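Local coordinates for Ketoacyl_synth_N domain-containing protein (Photorhabdus luminescens subsp. laumondii, PDB 6SMO) that probably works as a 3-oxoacyl-[acyl-carrier-protein] synthase in lipid metabolism and binds a poly-oxo dodecanal chain in a pocket, at residues Ser317-Leu329 against Ser347-Asn359. Numbering follows the deposited sequence.
Sequences SGVIDSVLASSFL and SNTNQIIIQRFSN
Ile354 of strand 351-356 packs under the first two turns of helix 319-329, its two branches meeting different residues. CG2 lies against Asp321 CB at 3.8 Å, while CD1 extends to the backbone and side chain of Ser322 and touches Ala325 CB, also at 3.8 Å. Beta-branched isoleucine suits this position because each branch finds its own partner. The small Ala325, and after it Ser322, probably let the helix settle close. The Ser322 hydroxyl, in this apolar setting, is satisfied by donating to Gly318 O (OG to O 2.9 Å) in the carbonyl plane.

Two residues along the strand, Ile352 packs under the C-terminal turns. CG1 stands beside the backbone N (chi1 -60°), which carries CD1 on to Leu329 CG, 3.7 Å away, and leaves CG2 to rest on the methyl of Ala325. The Leu329 and Ile352 side chains pass alongside, pointing opposite ways, and Leu329 CD2 ends over the backbone of Thr349 and Asn350.

At the other end the aliphatic part of Arg356 passes Gly318, where the backbone bends into the helix with positive phi (93°), a conformation that favours glycine. Two kinks in the arginine chain place Ser317 O at the in-plane edge of the guanidinium, and NE makes a salt bridge to Asp280, which gives the buried charge a partner.

Helix and strand run nearly antiparallel, at 172° with their axes 9.0 Å apart. Strand 351-356 lies between strands 275-278 and 362-369, and the helix is sandwiched between this sheet and helix 20-31, consistent with the layered alpha/beta thiolase fold of ketoacyl synthases.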
loop_
_atom_site.group_PDB
_atom_site.type_symbol
_atom_site.label_atom_id
_atom_site.label_comp_id
_atom_site.label_asym_id
_atom_site.label_seq_id
_atom_site.Cartn_x
_atom_site.Cartn_y
_atom_site.Cartn_z
ATOM N N SER C 317 2.553 15.367 -8.838
ATOM C CA SER C 317 1.727 16.375 -9.550
ATOM C C SER C 317 0.376 16.511 -8.845
ATOM O O SER C 317 -0.256 15.494 -8.559
ATOM C CB SER C 317 1.555 16.020 -10.986
ATOM O OG SER C 317 2.773 16.183 -11.678
ATOM N N GLY C 318 -0.073 17.744 -8.646
ATOM C CA GLY C 318 -1.314 17.994 -7.889
ATOM C C GLY C 318 -1.025 18.248 -6.418
ATOM O O GLY C 318 -1.684 19.129 -5.834
ATOM N N VAL C 319 -0.074 17.502 -5.842
ATOM C CA VAL C 319 0.388 17.656 -4.429
ATOM C C VAL C 319 1.304 18.884 -4.344
ATOM O O VAL C 319 1.074 19.724 -3.453
ATOM C CB VAL C 319 1.093 16.384 -3.915
ATOM C CG1 VAL C 319 1.643 16.567 -2.508
ATOM C CG2 VAL C 319 0.180 15.169 -3.973
ATOM N N ILE C 320 2.275 18.986 -5.256
ATOM C CA ILE C 320 3.234 20.130 -5.300
ATOM C C ILE C 320 2.451 21.409 -5.598
ATOM O O ILE C 320 2.839 22.460 -5.093
ATOM C CB ILE C 320 4.384 19.875 -6.294
ATOM C CG1 ILE C 320 5.453 20.965 -6.212
ATOM C CG2 ILE C 320 3.870 19.696 -7.710
ATOM C CD1 ILE C 320 6.825 20.505 -6.617
ATOM N N ASP C 321 1.379 21.294 -6.380
ATOM C CA ASP C 321 0.452 22.416 -6.696
ATOM C C ASP C 321 -0.210 22.899 -5.398
ATOM O O ASP C 321 -0.285 24.129 -5.200
ATOM C CB ASP C 321 -0.595 22.004 -7.736
ATOM C CG ASP C 321 -0.012 21.625 -9.088
ATOM O OD1 ASP C 321 1.011 20.913 -9.109
ATOM O OD2 ASP C 321 -0.589 22.046 -10.112
ATOM N N SER C 322 -0.664 21.964 -4.555
ATOM C CA SER C 322 -1.305 22.226 -3.236
ATOM C C SER C 322 -0.289 22.837 -2.261
ATOM O O SER C 322 -0.707 23.651 -1.415
ATOM C CB SER C 322 -1.918 20.970 -2.665
ATOM O OG SER C 322 -2.932 20.464 -3.519
ATOM N N VAL C 323 0.986 22.447 -2.373
ATOM C CA VAL C 323 2.120 23.001 -1.570
ATOM C C VAL C 323 2.302 24.479 -1.938
ATOM O O VAL C 323 2.383 25.310 -1.011
ATOM C CB VAL C 323 3.411 22.182 -1.781
ATOM C CG1 VAL C 323 4.666 22.965 -1.419
ATOM C CG2 VAL C 323 3.363 20.869 -1.017
ATOM N N LEU C 324 2.357 24.784 -3.240
ATOM C CA LEU C 324 2.476 26.167 -3.786
ATOM C C LEU C 324 1.232 26.984 -3.410
ATOM O O LEU C 324 1.402 28.121 -2.930
ATOM C CB LEU C 324 2.658 26.108 -5.307
ATOM C CG LEU C 324 4.099 26.187 -5.814
ATOM C CD1 LEU C 324 5.004 25.194 -5.101
ATOM C CD2 LEU C 324 4.150 25.962 -7.318
ATOM N N ALA C 325 0.035 26.421 -3.621
ATOM C CA ALA C 325 -1.274 27.075 -3.376
ATOM C C ALA C 325 -1.390 27.493 -1.905
ATOM O O ALA C 325 -1.940 28.582 -1.646
ATOM C CB ALA C 325 -2.399 26.151 -3.775
ATOM N N SER C 326 -0.892 26.659 -0.985
ATOM C CA SER C 326 -0.859 26.916 0.480
ATOM C C SER C 326 0.058 28.108 0.788
ATOM O O SER C 326 -0.309 28.919 1.661
ATOM C CB SER C 326 -0.432 25.686 1.241
ATOM O OG SER C 326 -1.364 24.630 1.062
ATOM N N SER C 327 1.199 28.203 0.097
ATOM C CA SER C 327 2.201 29.295 0.244
ATOM C C SER C 327 1.623 30.617 -0.279
ATOM O O SER C 327 1.862 31.655 0.367
ATOM C CB SER C 327 3.496 28.950 -0.451
ATOM O OG SER C 327 4.081 27.787 0.114
ATOM N N PHE C 328 0.896 30.575 -1.402
ATOM C CA PHE C 328 0.251 31.753 -2.045
ATOM C C PHE C 328 -0.808 32.347 -1.107
ATOM O O PHE C 328 -0.838 33.584 -0.955
ATOM C CB PHE C 328 -0.360 31.382 -3.401
ATOM C CG PHE C 328 0.598 31.437 -4.567
ATOM C CD1 PHE C 328 1.136 32.646 -4.983
ATOM C CD2 PHE C 328 0.949 30.287 -5.260
ATOM C CE1 PHE C 328 2.014 32.702 -6.056
ATOM C CE2 PHE C 328 1.826 30.345 -6.334
ATOM C CZ PHE C 328 2.356 31.552 -6.730
ATOM N N LEU C 329 -1.639 31.495 -0.493
ATOM C CA LEU C 329 -2.796 31.902 0.354
ATOM C C LEU C 329 -2.328 32.366 1.741
ATOM O O LEU C 329 -3.146 32.990 2.446
ATOM C CB LEU C 329 -3.776 30.729 0.478
ATOM C CG LEU C 329 -4.581 30.403 -0.779
ATOM C CD1 LEU C 329 -5.239 29.037 -0.664
ATOM C CD2 LEU C 329 -5.626 31.473 -1.055
ATOM N N SER C 347 -3.314 38.685 -8.215
ATOM C CA SER C 347 -3.540 39.863 -7.331
ATOM C C SER C 347 -3.931 39.426 -5.910
ATOM O O SER C 347 -3.013 39.112 -5.125
ATOM C CB SER C 347 -4.556 40.799 -7.941
ATOM O OG SER C 347 -4.006 41.490 -9.052
ATOM N N ASN C 348 -5.234 39.406 -5.596
ATOM C CA ASN C 348 -5.783 39.097 -4.246
ATOM C C ASN C 348 -6.829 37.982 -4.375
ATOM O O ASN C 348 -7.990 38.289 -4.714
ATOM C CB ASN C 348 -6.349 40.344 -3.553
ATOM C CG ASN C 348 -7.244 41.187 -4.439
ATOM O OD1 ASN C 348 -6.921 41.443 -5.596
ATOM N ND2 ASN C 348 -8.367 41.634 -3.900
ATOM N N THR C 349 -6.416 36.737 -4.115
ATOM C CA THR C 349 -7.265 35.515 -4.153
ATOM C C THR C 349 -7.466 35.006 -2.721
ATOM O O THR C 349 -6.503 35.090 -1.931
ATOM C CB THR C 349 -6.640 34.436 -5.049
ATOM O OG1 THR C 349 -5.935 35.069 -6.117
ATOM C CG2 THR C 349 -7.668 33.485 -5.621
ATOM N N ASN C 350 -8.667 34.508 -2.405
ATOM C CA ASN C 350 -9.038 33.986 -1.059
ATOM C C ASN C 350 -9.371 32.487 -1.133
ATOM O O ASN C 350 -9.676 31.909 -0.071
ATOM C CB ASN C 350 -10.189 34.786 -0.439
ATOM C CG ASN C 350 -11.485 34.707 -1.222
ATOM O OD1 ASN C 350 -11.523 34.174 -2.330
ATOM N ND2 ASN C 350 -12.555 35.238 -0.655
ATOM N N GLN C 351 -9.322 31.885 -2.328
ATOM C CA GLN C 351 -9.561 30.430 -2.546
ATOM C C GLN C 351 -8.831 29.974 -3.814
ATOM O O GLN C 351 -9.024 30.612 -4.866
ATOM C CB GLN C 351 -11.059 30.139 -2.660
ATOM C CG GLN C 351 -11.395 28.654 -2.632
ATOM C CD GLN C 351 -12.880 28.390 -2.679
ATOM O OE1 GLN C 351 -13.638 29.098 -3.340
ATOM N NE2 GLN C 351 -13.309 27.354 -1.977
ATOM N N ILE C 352 -8.028 28.909 -3.711
ATOM C CA ILE C 352 -7.367 28.229 -4.866
ATOM C C ILE C 352 -7.883 26.787 -4.933
ATOM O O ILE C 352 -7.774 26.071 -3.918
ATOM C CB ILE C 352 -5.829 28.290 -4.754
ATOM C CG1 ILE C 352 -5.323 29.735 -4.722
ATOM C CG2 ILE C 352 -5.177 27.491 -5.875
ATOM C CD1 ILE C 352 -3.858 29.873 -4.376
ATOM N N ILE C 353 -8.428 26.394 -6.089
ATOM C CA ILE C 353 -8.960 25.027 -6.366
ATOM C C ILE C 353 -8.068 24.373 -7.426
ATOM O O ILE C 353 -7.931 24.949 -8.523
ATOM C CB ILE C 353 -10.440 25.094 -6.797
ATOM C CG1 ILE C 353 -11.324 25.602 -5.655
ATOM C CG2 ILE C 353 -10.926 23.750 -7.322
ATOM C CD1 ILE C 353 -12.612 26.237 -6.112
ATOM N N ILE C 354 -7.487 23.216 -7.096
ATOM C CA ILE C 354 -6.549 22.446 -7.966
ATOM C C ILE C 354 -7.278 21.201 -8.481
ATOM O O ILE C 354 -7.946 20.537 -7.666
ATOM C CB ILE C 354 -5.268 22.078 -7.190
ATOM C CG1 ILE C 354 -4.635 23.306 -6.530
ATOM C CG2 ILE C 354 -4.277 21.352 -8.089
ATOM C CD1 ILE C 354 -4.013 23.020 -5.188
ATOM N N GLN C 355 -7.147 20.907 -9.778
ATOM C CA GLN C 355 -7.754 19.719 -10.436
ATOM C C GLN C 355 -6.646 18.854 -11.045
ATOM O O GLN C 355 -5.678 19.421 -11.592
ATOM C CB GLN C 355 -8.752 20.142 -11.515
ATOM C CG GLN C 355 -9.653 19.005 -11.981
ATOM C CD GLN C 355 -10.607 19.424 -13.071
ATOM O OE1 GLN C 355 -11.824 19.315 -12.934
ATOM N NE2 GLN C 355 -10.059 19.912 -14.172
ATOM N N ARG C 356 -6.796 17.531 -10.934
ATOM C CA ARG C 356 -5.959 16.512 -11.621
ATOM C C ARG C 356 -6.860 15.358 -12.072
ATOM O O ARG C 356 -7.912 15.149 -11.439
ATOM C CB ARG C 356 -4.851 15.996 -10.697
ATOM C CG ARG C 356 -3.557 16.796 -10.761
ATOM C CD ARG C 356 -2.356 15.894 -10.964
ATOM N NE ARG C 356 -2.361 15.283 -12.288
ATOM C CZ ARG C 356 -1.566 14.290 -12.681
ATOM N NH1 ARG C 356 -1.663 13.820 -13.914
ATOM N NH2 ARG C 356 -0.684 13.762 -11.849
ATOM N N PHE C 357 -6.464 14.647 -13.128
ATOM C CA PHE C 357 -7.148 13.414 -13.599
ATOM C C PHE C 357 -6.153 12.500 -14.321
ATOM O O PHE C 357 -5.111 12.981 -14.809
ATOM C CB PHE C 357 -8.371 13.752 -14.457
ATOM C CG PHE C 357 -8.231 14.898 -15.426
ATOM C CD1 PHE C 357 -7.633 14.712 -16.663
ATOM C CD2 PHE C 357 -8.755 16.147 -15.127
ATOM C CE1 PHE C 357 -7.531 15.761 -17.565
ATOM C CE2 PHE C 357 -8.651 17.193 -16.030
ATOM C CZ PHE C 357 -8.039 16.998 -17.246
ATOM N N SER C 358 -6.487 11.208 -14.369
ATOM C CA SER C 358 -5.621 10.099 -14.847
ATOM C C SER C 358 -5.930 9.774 -16.312
ATOM O O SER C 358 -6.877 10.366 -16.868
ATOM C CB SER C 358 -5.793 8.883 -13.979
ATOM O OG SER C 358 -7.062 8.285 -14.197
ATOM N N ASN C 359 -5.156 8.854 -16.894
ATOM C CA ASN C 359 -5.321 8.351 -18.283
ATOM C C ASN C 359 -6.581 7.481 -18.363
ATOM O O ASN C 359 -7.309 7.592 -19.369
ATOM C CB ASN C 359 -4.084 7.574 -18.743
ATOM C CG ASN C 359 -4.079 7.296 -20.230
ATOM O OD1 ASN C 359 -3.802 8.185 -21.032
ATOM N ND2 ASN C 359 -4.370 6.062 -20.608
#